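Local coordinates for protein putative immunoglobulin A1 protease (Bacteroides ovatus, PDB 3N6Z) that is of unconfirmed function but may, as a putative immunoglobulin A1 protease, cleave immunoglobulin, and folds as a parallel beta-solenoid, at residues G148-Y153 / C171-E176; N203-A208 / N236-G241; D85-L90 / P120-V125; F73-D78 / H107-F112. One frame throughout, in Å; residues are numbered along the deposited sequence. Where two conformers were deposited one is given.

Contact 1 of 4, residues G148-Y153 / C171-E176; sequences GIITGY and CYTTGE
In the packed interior of a parallel beta-solenoid, Ile149 and Thr173 reach toward each other, tip to tip. Ile149 CG2 lies 3.7 Å from Thr173 CG2. Ile149 CD1 lies 3.8 Å from Thr173 CB and also approaches the backbone O atoms of Thr174 and Glu176. Thr173 CG2 is shared, since Ile150 CG1 packs against it at 3.6 Å. Ile150 CD1 carries on past Thr173 and ends 3.9 Å from Cys171 CB. No hydrogen bond joins the two segments. In this solenoid the corner between strands 147-148 and 153-154 sends two isoleucine side chains inward to strand 172-174, and Phe135 and Val140 pack beside Ile149 in the same apolar core. Thr173 OG1 lies between the backbone N and the carbonyl carbon (chi1 69°), which leaves CG2 anti to the carbonyl carbon and facing the isoleucines. That buried hydroxyl is hydrogen-bonded to Ser206 OG and Gly185 O. An alanine in place of Ile149 would probably open a gap beside Thr173 CB and CG2, where the CD1 and CG2 methyls now pack. Ile150 crosses Thr173 obliquely; CG1, anti to its carbonyl carbon (chi1 -56°), is the atom that meets Thr173 CG2.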
loop_
_atom_site.group_PDB
_atom_site.type_symbol
_atom_site.label_atom_id
_atom_site.label_comp_id
_atom_site.label_asym_id
_atom_site.label_seq_id
_atom_site.Cartn_x
_atom_site.Cartn_y
_atom_site.Cartn_z
ATOM N N GLY A 148 3.423 -1.367 -5.477
ATOM C CA GLY A 148 3.324 -0.360 -4.446
ATOM C C GLY A 148 4.552 -0.400 -3.567
ATOM O O GLY A 148 5.378 -1.287 -3.696
ATOM N N ILE A 149 4.700 0.586 -2.670
ATOM C CA ILE A 149 5.911 0.638 -1.837
ATOM C C ILE A 149 6.005 -0.559 -0.918
ATOM O O ILE A 149 7.047 -1.188 -0.829
ATOM C CB ILE A 149 6.006 1.975 -1.040
ATOM C CG1 ILE A 149 6.457 3.082 -1.997
ATOM C CG2 ILE A 149 6.971 1.878 0.157
ATOM C CD1 ILE A 149 6.126 4.516 -1.543
ATOM N N ILE A 150 4.929 -0.868 -0.197
ATOM C CA ILE A 150 4.991 -1.954 0.769
ATOM C C ILE A 150 4.946 -3.327 0.088
ATOM O O ILE A 150 5.719 -4.225 0.444
ATOM C CB ILE A 150 3.897 -1.814 1.862
ATOM C CG1 ILE A 150 4.031 -0.433 2.552
ATOM C CG2 ILE A 150 4.001 -2.969 2.883
ATOM C CD1 ILE A 150 3.221 -0.211 3.845
ATOM N N THR A 151 4.112 -3.476 -0.937
ATOM C CA THR A 151 4.027 -4.754 -1.634
ATOM C C THR A 151 3.487 -4.591 -3.029
ATOM O O THR A 151 2.794 -3.605 -3.334
ATOM C CB THR A 151 3.196 -5.767 -0.810
ATOM O OG1 THR A 151 3.424 -7.094 -1.273
ATOM C CG2 THR A 151 1.698 -5.408 -0.860
ATOM N N GLY A 152 3.772 -5.575 -3.862
ATOM C CA GLY A 152 3.154 -5.680 -5.193
ATOM C C GLY A 152 1.743 -6.192 -5.043
ATOM O O GLY A 152 0.811 -5.432 -5.287
ATOM N N TYR A 153 1.586 -7.440 -4.614
ATOM C CA TYR A 153 0.298 -8.008 -4.221
ATOM C C TYR A 153 0.178 -8.022 -2.720
ATOM O O TYR A 153 1.108 -8.432 -2.011
ATOM C CB TYR A 153 0.135 -9.453 -4.727
ATOM C CG TYR A 153 -0.462 -9.552 -6.084
ATOM C CD1 TYR A 153 0.239 -9.175 -7.208
ATOM C CD2 TYR A 153 -1.783 -9.959 -6.220
ATOM C CE1 TYR A 153 -0.370 -9.242 -8.482
ATOM C CE2 TYR A 153 -2.384 -10.041 -7.440
ATOM C CZ TYR A 153 -1.708 -9.682 -8.561
ATOM O OH TYR A 153 -2.384 -9.747 -9.768
ATOM N N CYS A 171 -0.063 1.569 8.899
ATOM C CA CYS A 171 1.163 1.819 8.164
ATOM C C CYS A 171 1.043 3.075 7.304
ATOM O O CYS A 171 -0.057 3.525 6.996
ATOM C CB CYS A 171 1.544 0.628 7.271
ATOM S SG CYS A 171 1.948 -0.874 8.155
ATOM N N TYR A 172 2.176 3.595 6.856
ATOM C CA TYR A 172 2.176 4.704 5.930
ATOM C C TYR A 172 3.367 4.663 5.026
ATOM O O TYR A 172 4.381 4.010 5.329
ATOM C CB TYR A 172 2.075 6.044 6.661
ATOM C CG TYR A 172 3.336 6.584 7.322
ATOM C CD1 TYR A 172 4.177 7.442 6.633
ATOM C CD2 TYR A 172 3.602 6.334 8.664
ATOM C CE1 TYR A 172 5.275 8.047 7.272
ATOM C CE2 TYR A 172 4.712 6.911 9.308
ATOM C CZ TYR A 172 5.519 7.778 8.616
ATOM O OH TYR A 172 6.581 8.392 9.260
ATOM N N THR A 173 3.242 5.352 3.894
ATOM C CA THR A 173 4.330 5.524 2.948
ATOM C C THR A 173 4.436 6.945 2.442
ATOM O O THR A 173 3.436 7.670 2.300
ATOM C CB THR A 173 4.239 4.582 1.732
ATOM O OG1 THR A 173 3.131 4.970 0.930
ATOM C CG2 THR A 173 4.067 3.116 2.161
ATOM N N THR A 174 5.667 7.330 2.176
ATOM C CA THR A 174 6.006 8.582 1.469
ATOM C C THR A 174 7.097 8.262 0.466
ATOM O O THR A 174 7.828 7.271 0.610
ATOM C CB THR A 174 6.440 9.725 2.428
ATOM O OG1 THR A 174 7.855 9.663 2.698
ATOM C CG2 THR A 174 5.649 9.690 3.772
ATOM N N GLY A 175 7.222 9.112 -0.562
ATOM C CA GLY A 175 8.204 8.919 -1.620
ATOM C C GLY A 175 7.564 8.800 -2.995
ATOM O O GLY A 175 6.755 9.652 -3.364
ATOM N N GLU A 176 7.929 7.762 -3.737
ATOM C CA GLU A 176 7.477 7.594 -5.107
ATOM C C GLU A 176 7.327 6.148 -5.509
ATOM O O GLU A 176 8.115 5.285 -5.110
ATOM C CB GLU A 176 8.407 8.288 -6.100
ATOM C CG GLU A 176 9.800 7.706 -6.151
ATOM C CD GLU A 176 10.705 8.310 -7.228
ATOM O OE1 GLU A 176 10.229 9.052 -8.102
ATOM O OE2 GLU A 176 11.909 8.005 -7.215
#

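Contact 2 of 4, residues N203-A208 / N236-G241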
loop_
_atom_site.group_PDB
_atom_site.type_symbol
_atom_site.label_atom_id
_atom_site.label_comp_id
_atom_site.label_asym_id
_atom_site.label_seq_id
_atom_site.Cartn_x
_atom_site.Cartn_y
_atom_site.Cartn_z
ATOM N N ASN A 203 -6.416 1.798 8.351
ATOM C CA ASN A 203 -5.694 2.774 9.144
ATOM C C ASN A 203 -4.292 3.047 8.561
ATOM O O ASN A 203 -3.276 2.952 9.253
ATOM C CB ASN A 203 -5.632 2.367 10.633
ATOM C CG ASN A 203 -6.881 2.793 11.403
ATOM O OD1 ASN A 203 -7.371 3.937 11.262
ATOM N ND2 ASN A 203 -7.416 1.871 12.185
ATOM N N CYS A 204 -4.293 3.403 7.288
ATOM C CA CYS A 204 -3.074 3.743 6.560
ATOM C C CYS A 204 -3.200 5.045 5.820
ATOM O O CYS A 204 -4.277 5.480 5.460
ATOM C CB CYS A 204 -2.697 2.664 5.521
ATOM S SG CYS A 204 -2.287 1.047 6.243
ATOM N N TYR A 205 -2.082 5.703 5.592
ATOM C CA TYR A 205 -2.043 6.840 4.681
ATOM C C TYR A 205 -0.801 6.786 3.788
ATOM O O TYR A 205 0.172 6.068 4.057
ATOM C CB TYR A 205 -2.113 8.187 5.437
ATOM C CG TYR A 205 -0.886 8.581 6.223
ATOM C CD1 TYR A 205 -0.741 8.190 7.537
ATOM C CD2 TYR A 205 0.114 9.373 5.665
ATOM C CE1 TYR A 205 0.380 8.563 8.288
ATOM C CE2 TYR A 205 1.222 9.788 6.409
ATOM C CZ TYR A 205 1.362 9.371 7.726
ATOM O OH TYR A 205 2.473 9.738 8.485
ATOM N N SER A 206 -0.848 7.567 2.720
ATOM C CA SER A 206 0.307 7.766 1.877
ATOM C C SER A 206 0.380 9.180 1.357
ATOM O O SER A 206 -0.656 9.787 1.056
ATOM C CB SER A 206 0.278 6.805 0.699
ATOM O OG SER A 206 1.431 6.883 -0.118
ATOM N N ASN A 207 1.615 9.683 1.258
ATOM C CA ASN A 207 1.963 10.898 0.550
ATOM C C ASN A 207 2.906 10.621 -0.646
ATOM O O ASN A 207 3.558 11.538 -1.201
ATOM C CB ASN A 207 2.595 11.886 1.534
ATOM C CG ASN A 207 2.908 13.199 0.886
ATOM O OD1 ASN A 207 2.258 13.575 -0.092
ATOM N ND2 ASN A 207 3.907 13.897 1.404
ATOM N N ALA A 208 2.999 9.375 -1.087
ATOM C CA ALA A 208 3.856 9.062 -2.228
ATOM C C ALA A 208 3.261 9.559 -3.530
ATOM O O ALA A 208 2.056 9.506 -3.683
ATOM C CB ALA A 208 4.055 7.551 -2.287
ATOM N N ASN A 236 -10.536 3.356 6.707
ATOM C CA ASN A 236 -9.768 4.319 7.474
ATOM C C ASN A 236 -8.433 4.638 6.811
ATOM O O ASN A 236 -7.380 4.646 7.436
ATOM C CB ASN A 236 -9.600 3.879 8.924
ATOM C CG ASN A 236 -10.920 3.421 9.591
ATOM O OD1 ASN A 236 -10.917 2.475 10.343
ATOM N ND2 ASN A 236 -12.009 4.090 9.320
ATOM N N CYS A 237 -8.485 4.903 5.513
ATOM C CA CYS A 237 -7.279 5.290 4.768
ATOM C C CYS A 237 -7.459 6.610 4.068
ATOM O O CYS A 237 -8.557 6.964 3.652
ATOM C CB CYS A 237 -6.892 4.252 3.715
ATOM S SG CYS A 237 -6.390 2.650 4.399
ATOM N N TYR A 238 -6.360 7.337 3.895
ATOM C CA TYR A 238 -6.332 8.518 3.037
ATOM C C TYR A 238 -4.995 8.666 2.352
ATOM O O TYR A 238 -3.993 8.114 2.807
ATOM C CB TYR A 238 -6.764 9.791 3.806
ATOM C CG TYR A 238 -5.684 10.687 4.341
ATOM C CD1 TYR A 238 -5.045 10.430 5.555
ATOM C CD2 TYR A 238 -5.291 11.814 3.631
ATOM C CE1 TYR A 238 -4.051 11.293 6.045
ATOM C CE2 TYR A 238 -4.316 12.675 4.111
ATOM C CZ TYR A 238 -3.680 12.408 5.309
ATOM O OH TYR A 238 -2.728 13.286 5.765
ATOM N N ALA A 239 -4.979 9.450 1.282
ATOM C CA ALA A 239 -3.765 9.724 0.546
ATOM C C ALA A 239 -3.714 11.172 0.116
ATOM O O ALA A 239 -4.746 11.804 -0.110
ATOM C CB ALA A 239 -3.636 8.795 -0.680
ATOM N N TYR A 240 -2.496 11.686 -0.026
ATOM C CA TYR A 240 -2.299 13.037 -0.522
ATOM C C TYR A 240 -1.163 13.230 -1.484
ATOM O O TYR A 240 -0.913 14.363 -1.955
ATOM C CB TYR A 240 -2.308 14.052 0.605
ATOM C CG TYR A 240 -1.191 14.038 1.626
ATOM C CD1 TYR A 240 -1.182 13.121 2.666
ATOM C CD2 TYR A 240 -0.224 15.048 1.634
ATOM C CE1 TYR A 240 -0.234 13.185 3.675
ATOM C CE2 TYR A 240 0.766 15.099 2.638
ATOM C CZ TYR A 240 0.726 14.172 3.672
ATOM O OH TYR A 240 1.646 14.155 4.706
ATOM N N GLY A 241 -0.490 12.157 -1.867
ATOM C CA GLY A 241 0.461 12.289 -2.989
ATOM C C GLY A 241 -0.204 12.324 -4.372
ATOM O O GLY A 241 -1.268 11.763 -4.577
HETATM O O HOH W 1 -0.343 8.992 -2.204
HETATM O O HOH W 2 1.518 16.005 -1.386
#
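Tyr205 and Tyr238 lie side by side and point the same way from neighbouring strands. Their rings are near parallel, with planes at 22°, but slid apart, so they barely overlap. Between the side chains, Tyr238 CD1 and CE1 both lie 3.7 Å from Tyr205 CB. Below the rings the backbones are tightly joined. Tyr238 N bonds to Cys204 O, Ser206 N bonds to Tyr238 O at 3.2 Å, and Tyr240 N bonds to Ser206 O at 2.9 Å. The last bond is nearly in line with the carbonyl. This is parallel beta-solenoid pairing, with strand 204-206 beside strand 237-239 and the sequence Asn-Cys-Tyr in step on both coils. The ring row continues to Tyr172, stacked on Tyr205. The hydroxyls are taken up by the C-terminal region: Tyr205 OH by Ser362 OG, Tyr238 OH by Pro357 O. At the start of the strands the hold is looser. Cys204 N makes only weak bonds across, to Asn236 O and Cys237 SG. Asn203 and Asn236 lie side by side, with Asn203 OD1 3.2 Å from Asn236 CB. Asn203 OD1 is hydrogen-bonded to Trp349 NE1 and Asn236 OD1 to Lys202 NZ. At the other end Asn207 and Tyr240 are partly exposed, and waters bind. In one of its two conformers, the Asn207 amide stacks on one face of the Tyr240 ring, with CG 3.4 Å from Tyr240 CE2 and the planes 9° apart. One water donates to Ala208 O at 2.9 Å and binds Gly241 N weakly. Gly241 CA lies 3.3 Å from Ala208 O, where a CB would clash.

Contact 3 of 4, residues D85-L90 / P120-V125; sequences DDWQSL and PSFFGV
Trp87 lays its indole against Phe122, joining two loops of the parallel beta-solenoid. The first loop precedes strand 100-105 and the second leads into strand 125-131. From CB the Trp87 side chain extends with CG anti to the backbone N (chi1 -166°). Trp87 CD1 comes first, 3.6 Å from Ser121 O, and also packs on Phe112. Trp87 NE1 follows and donates to Phe122 O at 3.3 Å, with that oxygen close to the indole plane. It makes a second, weak bond to Ser121 O. CE2 passes near Phe122 O as well. Trp87 CZ2 then lies over one face of the Phe122 ring, toward its rim, 3.5 Å from Phe122 CE1. Trp87 CH2, at the tip, meets Phe122 CE1 at 3.6 Å. The six-membered ring and the phenyl ring are near parallel, at 18°, but barely overlap. Phe122 O is gripped twice, because Leu90 N also donates to it, at 3.2 Å and 163°. The two donors, three residues apart in the first loop, hold that carbonyl. Leu90 CD1 packs on Phe122 CE2 and touches Phe123 CD1 at 3.8 Å. Within the second loop Ser121 OG accepts from Gly124 N, an ST motif; Gly124 lies against Ser89. Ser89 OG, bonded to Asp118 O, rests 3.4 Å from Gly124 CA, so closely that a CB there would clash.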
loop_
_atom_site.group_PDB
_atom_site.type_symbol
_atom_site.label_atom_id
_atom_site.label_comp_id
_atom_site.label_asym_id
_atom_site.label_seq_id
_atom_site.Cartn_x
_atom_site.Cartn_y
_atom_site.Cartn_z
ATOM N N ASP A 85 21.618 -1.078 -2.308
ATOM C CA ASP A 85 21.331 -1.274 -3.725
ATOM C C ASP A 85 20.839 -2.676 -4.076
ATOM O O ASP A 85 20.443 -2.928 -5.212
ATOM C CB ASP A 85 22.616 -1.042 -4.541
ATOM C CG ASP A 85 23.108 0.382 -4.487
ATOM O OD1 ASP A 85 22.324 1.303 -4.219
ATOM O OD2 ASP A 85 24.320 0.550 -4.754
ATOM N N ASP A 86 20.904 -3.603 -3.124
ATOM C CA ASP A 86 20.691 -5.027 -3.455
ATOM C C ASP A 86 19.334 -5.591 -3.072
ATOM O O ASP A 86 19.159 -6.825 -3.053
ATOM C CB ASP A 86 21.824 -5.907 -2.841
ATOM C CG ASP A 86 21.799 -5.961 -1.313
ATOM O OD1 ASP A 86 21.163 -5.113 -0.667
ATOM O OD2 ASP A 86 22.481 -6.844 -0.729
ATOM N N TRP A 87 18.351 -4.736 -2.769
ATOM C CA TRP A 87 17.050 -5.284 -2.391
ATOM C C TRP A 87 16.324 -5.828 -3.608
ATOM O O TRP A 87 16.161 -5.125 -4.595
ATOM C CB TRP A 87 16.188 -4.225 -1.756
ATOM C CG TRP A 87 15.003 -4.792 -1.074
ATOM C CD1 TRP A 87 13.727 -4.897 -1.581
ATOM C CD2 TRP A 87 14.941 -5.286 0.262
ATOM N NE1 TRP A 87 12.886 -5.449 -0.643
ATOM C CE2 TRP A 87 13.598 -5.653 0.513
ATOM C CE3 TRP A 87 15.879 -5.424 1.299
ATOM C CZ2 TRP A 87 13.189 -6.152 1.746
ATOM C CZ3 TRP A 87 15.456 -5.921 2.518
ATOM C CH2 TRP A 87 14.140 -6.301 2.724
ATOM N N GLN A 88 15.813 -7.043 -3.468
ATOM C CA GLN A 88 14.718 -7.505 -4.300
ATOM C C GLN A 88 13.632 -7.965 -3.318
ATOM O O GLN A 88 13.902 -8.329 -2.177
ATOM C CB GLN A 88 15.174 -8.587 -5.278
ATOM C CG GLN A 88 16.231 -8.059 -6.269
ATOM C CD GLN A 88 16.627 -9.063 -7.334
ATOM O OE1 GLN A 88 16.087 -10.161 -7.398
ATOM N NE2 GLN A 88 17.549 -8.667 -8.195
ATOM N N SER A 89 12.389 -7.897 -3.760
ATOM C CA SER A 89 11.275 -8.123 -2.865
ATOM C C SER A 89 11.342 -9.474 -2.160
ATOM O O SER A 89 11.815 -10.468 -2.734
ATOM C CB SER A 89 9.959 -7.945 -3.584
ATOM O OG SER A 89 9.735 -8.983 -4.510
ATOM N N LEU A 90 10.896 -9.513 -0.912
ATOM C CA LEU A 90 11.077 -10.715 -0.093
ATOM C C LEU A 90 10.385 -11.943 -0.647
ATOM O O LEU A 90 10.947 -13.037 -0.588
ATOM C CB LEU A 90 10.610 -10.425 1.338
ATOM C CG LEU A 90 11.464 -9.439 2.112
ATOM C CD1 LEU A 90 10.732 -8.827 3.287
ATOM C CD2 LEU A 90 12.753 -10.152 2.564
ATOM N N PRO A 120 8.991 -5.286 -7.606
ATOM C CA PRO A 120 9.774 -4.361 -6.783
ATOM C C PRO A 120 8.896 -3.627 -5.759
ATOM O O PRO A 120 7.914 -2.986 -6.126
ATOM C CB PRO A 120 10.378 -3.391 -7.804
ATOM C CG PRO A 120 10.307 -4.067 -9.105
ATOM C CD PRO A 120 9.183 -5.048 -9.050
ATOM N N SER A 121 9.287 -3.731 -4.498
ATOM C CA SER A 121 8.532 -3.386 -3.327
ATOM C C SER A 121 9.223 -4.046 -2.136
ATOM O O SER A 121 10.171 -4.825 -2.300
ATOM C CB SER A 121 7.086 -3.912 -3.403
ATOM O OG SER A 121 7.041 -5.325 -3.423
ATOM N N PHE A 122 8.727 -3.787 -0.916
ATOM C CA PHE A 122 9.342 -4.392 0.237
ATOM C C PHE A 122 9.072 -5.913 0.248
ATOM O O PHE A 122 10.019 -6.706 0.250
ATOM C CB PHE A 122 8.896 -3.699 1.540
ATOM C CG PHE A 122 9.751 -4.049 2.728
ATOM C CD1 PHE A 122 11.012 -3.501 2.903
ATOM C CD2 PHE A 122 9.282 -4.915 3.678
ATOM C CE1 PHE A 122 11.812 -3.836 4.005
ATOM C CE2 PHE A 122 10.061 -5.226 4.788
ATOM C CZ PHE A 122 11.310 -4.664 4.943
ATOM N N PHE A 123 7.800 -6.311 0.225
ATOM C CA PHE A 123 7.397 -7.713 0.385
ATOM C C PHE A 123 7.235 -8.472 -0.932
ATOM O O PHE A 123 7.302 -9.718 -0.925
ATOM C CB PHE A 123 6.120 -7.856 1.193
ATOM C CG PHE A 123 6.238 -7.404 2.610
ATOM C CD1 PHE A 123 7.016 -8.090 3.523
ATOM C CD2 PHE A 123 5.594 -6.262 3.032
ATOM C CE1 PHE A 123 7.147 -7.653 4.820
ATOM C CE2 PHE A 123 5.688 -5.819 4.342
ATOM C CZ PHE A 123 6.468 -6.524 5.241
ATOM N N GLY A 124 6.908 -7.769 -2.035
ATOM C CA GLY A 124 6.614 -8.440 -3.302
ATOM C C GLY A 124 5.193 -8.968 -3.354
ATOM O O GLY A 124 4.324 -8.367 -4.018
ATOM N N VAL A 125 4.965 -10.035 -2.608
ATOM C CA VAL A 125 3.640 -10.604 -2.370
ATOM C C VAL A 125 3.548 -10.844 -0.863
ATOM O O VAL A 125 4.338 -11.629 -0.338
ATOM C CB VAL A 125 3.395 -11.925 -3.142
ATOM C CG1 VAL A 125 2.058 -12.566 -2.705
ATOM C CG2 VAL A 125 3.472 -11.681 -4.667
#

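Contact 4 of 4, residues F73-D78 / H107-F112; sequences FQLGAD and HVIKNF
Asp78 OD1 is gripped by three groups. The site lies near the first coils of the parallel beta-solenoid, where the chain leaving strand 71-75 turns toward strand 79-80, the neighbour of strand 107-110. Val108 N donates to Asp78 OD1 at 2.9 Å in a nearly straight bond (166°), meeting it from above the carboxylate plane. A water donates to Asp78 OD1 at 2.7 Å. His107 ND1 adds a weak bond to Asp78 OD1 at 3.4 Å, and this oxygen lies at the edge of the imidazole, in its plane. The same water is hydrogen-bonded to His107 ND1, so it bridges the two side chains. Asp78 CG stands beside its own backbone N (chi1 -67°), and its carboxylate lies alongside Val108, with CG 3.6 Å from Val108 CG2. The carboxylate and imidazole planes are steeply turned, at 78°. His107 also covers the turn itself. One face of its ring lies over the Gly76-Ala77 peptide, with Ala77 N 3.7 Å above the plane and over the ring centre. His107 CD2 approaches Leu75 O at 3.4 Å. An alanine in place of His107 would probably leave that peptide without its ring cover and the water without its ND1 partner. Inward, the contact becomes apolar and joins the core near Val133. There Leu75 crosses Ile109 at about a right angle, and Leu75 CD1 lies 3.9 Å from Ile109 CG1.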
loop_
_atom_site.group_PDB
_atom_site.type_symbol
_atom_site.label_atom_id
_atom_site.label_comp_id
_atom_site.label_asym_id
_atom_site.label_seq_id
_atom_site.Cartn_x
_atom_site.Cartn_y
_atom_site.Cartn_z
ATOM N N PHE A 73 8.922 -11.158 12.183
ATOM C CA PHE A 73 9.937 -10.124 12.261
ATOM C C PHE A 73 9.371 -8.927 13.010
ATOM O O PHE A 73 8.177 -8.589 12.888
ATOM C CB PHE A 73 10.363 -9.642 10.878
ATOM C CG PHE A 73 10.910 -10.705 9.975
ATOM C CD1 PHE A 73 10.076 -11.427 9.133
ATOM C CD2 PHE A 73 12.271 -10.995 9.961
ATOM C CE1 PHE A 73 10.570 -12.363 8.271
ATOM C CE2 PHE A 73 12.768 -11.951 9.093
ATOM C CZ PHE A 73 11.921 -12.637 8.256
ATOM N N GLN A 74 10.261 -8.199 13.677
ATOM C CA GLN A 74 9.900 -6.964 14.380
ATOM C C GLN A 74 11.039 -5.955 14.274
ATOM O O GLN A 74 12.204 -6.331 14.377
ATOM C CB GLN A 74 9.579 -7.277 15.834
ATOM C CG GLN A 74 8.949 -6.121 16.590
ATOM C CD GLN A 74 8.331 -6.563 17.907
ATOM O OE1 GLN A 74 7.624 -7.609 17.984
ATOM N NE2 GLN A 74 8.560 -5.782 18.942
ATOM N N LEU A 75 10.691 -4.694 14.065
ATOM C CA LEU A 75 11.697 -3.630 14.170
ATOM C C LEU A 75 11.862 -3.210 15.617
ATOM O O LEU A 75 10.856 -2.984 16.311
ATOM C CB LEU A 75 11.313 -2.390 13.361
ATOM C CG LEU A 75 11.123 -2.593 11.843
ATOM C CD1 LEU A 75 10.798 -1.241 11.187
ATOM C CD2 LEU A 75 12.405 -3.199 11.229
ATOM N N GLY A 76 13.109 -3.048 16.030
ATOM C CA GLY A 76 13.452 -2.513 17.366
ATOM C C GLY A 76 14.028 -1.112 17.326
ATOM O O GLY A 76 14.384 -0.565 18.379
ATOM N N ALA A 77 14.092 -0.531 16.136
ATOM C CA ALA A 77 14.624 0.816 15.882
ATOM C C ALA A 77 14.130 1.257 14.511
ATOM O O ALA A 77 13.742 0.431 13.679
ATOM C CB ALA A 77 16.169 0.795 15.893
ATOM N N ASP A 78 14.223 2.557 14.236
ATOM C CA ASP A 78 14.081 3.041 12.867
ATOM C C ASP A 78 15.249 2.475 12.054
ATOM O O ASP A 78 16.337 2.271 12.580
ATOM C CB ASP A 78 14.139 4.575 12.774
ATOM C CG ASP A 78 12.947 5.289 13.423
ATOM O OD1 ASP A 78 11.912 4.639 13.710
ATOM O OD2 ASP A 78 13.082 6.495 13.637
ATOM N N HIS A 107 7.990 2.167 14.257
ATOM C CA HIS A 107 9.220 2.688 13.696
ATOM C C HIS A 107 9.069 2.935 12.199
ATOM O O HIS A 107 8.113 2.476 11.551
ATOM C CB HIS A 107 10.395 1.733 13.953
ATOM C CG HIS A 107 10.652 1.479 15.395
ATOM N ND1 HIS A 107 11.287 2.382 16.213
ATOM C CD2 HIS A 107 10.356 0.414 16.166
ATOM C CE1 HIS A 107 11.361 1.872 17.436
ATOM N NE2 HIS A 107 10.811 0.681 17.434
ATOM N N VAL A 108 10.055 3.640 11.656
ATOM C CA VAL A 108 10.085 3.930 10.221
ATOM C C VAL A 108 11.287 3.277 9.550
ATOM O O VAL A 108 12.349 3.093 10.156
ATOM C CB VAL A 108 10.029 5.441 9.910
ATOM C CG1 VAL A 108 8.690 6.048 10.434
ATOM C CG2 VAL A 108 11.244 6.168 10.422
ATOM N N ILE A 109 11.088 2.935 8.287
ATOM C CA ILE A 109 12.110 2.485 7.360
ATOM C C ILE A 109 12.312 3.629 6.367
ATOM O O ILE A 109 11.377 4.008 5.621
ATOM C CB ILE A 109 11.695 1.216 6.627
ATOM C CG1 ILE A 109 11.452 0.066 7.606
ATOM C CG2 ILE A 109 12.776 0.796 5.589
ATOM C CD1 ILE A 109 10.825 -1.180 7.006
ATOM N N LYS A 110 13.489 4.211 6.356
ATOM C CA LYS A 110 13.803 5.394 5.541
ATOM C C LYS A 110 14.633 5.026 4.326
ATOM O O LYS A 110 15.503 4.148 4.376
ATOM C CB LYS A 110 14.586 6.442 6.371
ATOM C CG LYS A 110 13.933 6.914 7.604
ATOM C CD LYS A 110 14.605 8.193 8.161
ATOM C CE LYS A 110 14.469 9.379 7.224
ATOM N NZ LYS A 110 14.637 10.684 7.964
ATOM N N ASN A 111 14.404 5.747 3.226
ATOM C CA ASN A 111 15.282 5.687 2.044
ATOM C C ASN A 111 15.346 4.294 1.408
ATOM O O ASN A 111 16.375 3.883 0.872
ATOM C CB ASN A 111 16.691 6.225 2.409
ATOM C CG ASN A 111 16.626 7.633 2.970
ATOM O OD1 ASN A 111 15.870 8.468 2.463
ATOM N ND2 ASN A 111 17.370 7.894 4.039
ATOM N N PHE A 112 14.249 3.555 1.505
ATOM C CA PHE A 112 14.120 2.262 0.844
ATOM C C PHE A 112 13.989 2.439 -0.660
ATOM O O PHE A 112 13.173 3.227 -1.112
ATOM C CB PHE A 112 12.906 1.509 1.414
ATOM C CG PHE A 112 12.490 0.317 0.607
ATOM C CD1 PHE A 112 13.371 -0.725 0.402
ATOM C CD2 PHE A 112 11.203 0.199 0.105
ATOM C CE1 PHE A 112 13.003 -1.831 -0.344
ATOM C CE2 PHE A 112 10.808 -0.917 -0.655
ATOM C CZ PHE A 112 11.720 -1.943 -0.861
HETATM O O HOH W 3 10.654 5.534 15.925
#

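From the N terminus, contact 4 opens first, at 73-78, and contact 3 opens at 85-90 before contact 4 closes at 107-112. Contact 3 closes later, at 120-125, so the two cross. They meet where Phe112 packs against Trp87 and Phe122. Contacts 1 and 2 follow in series. Contact 1 closes the shortest loop, and contact 2 one about as long as those of contacts 3 and 4. Contact 1 begins next to contact 3, through backbone bonds between 120-125 and 148-153. It ends on strand 172-174, which neighbours strand 204-206 of contact 2. Contacts 1, 2 and 4 reach the same parallel sheet, while contact 3 joins loops between neighbouring coils.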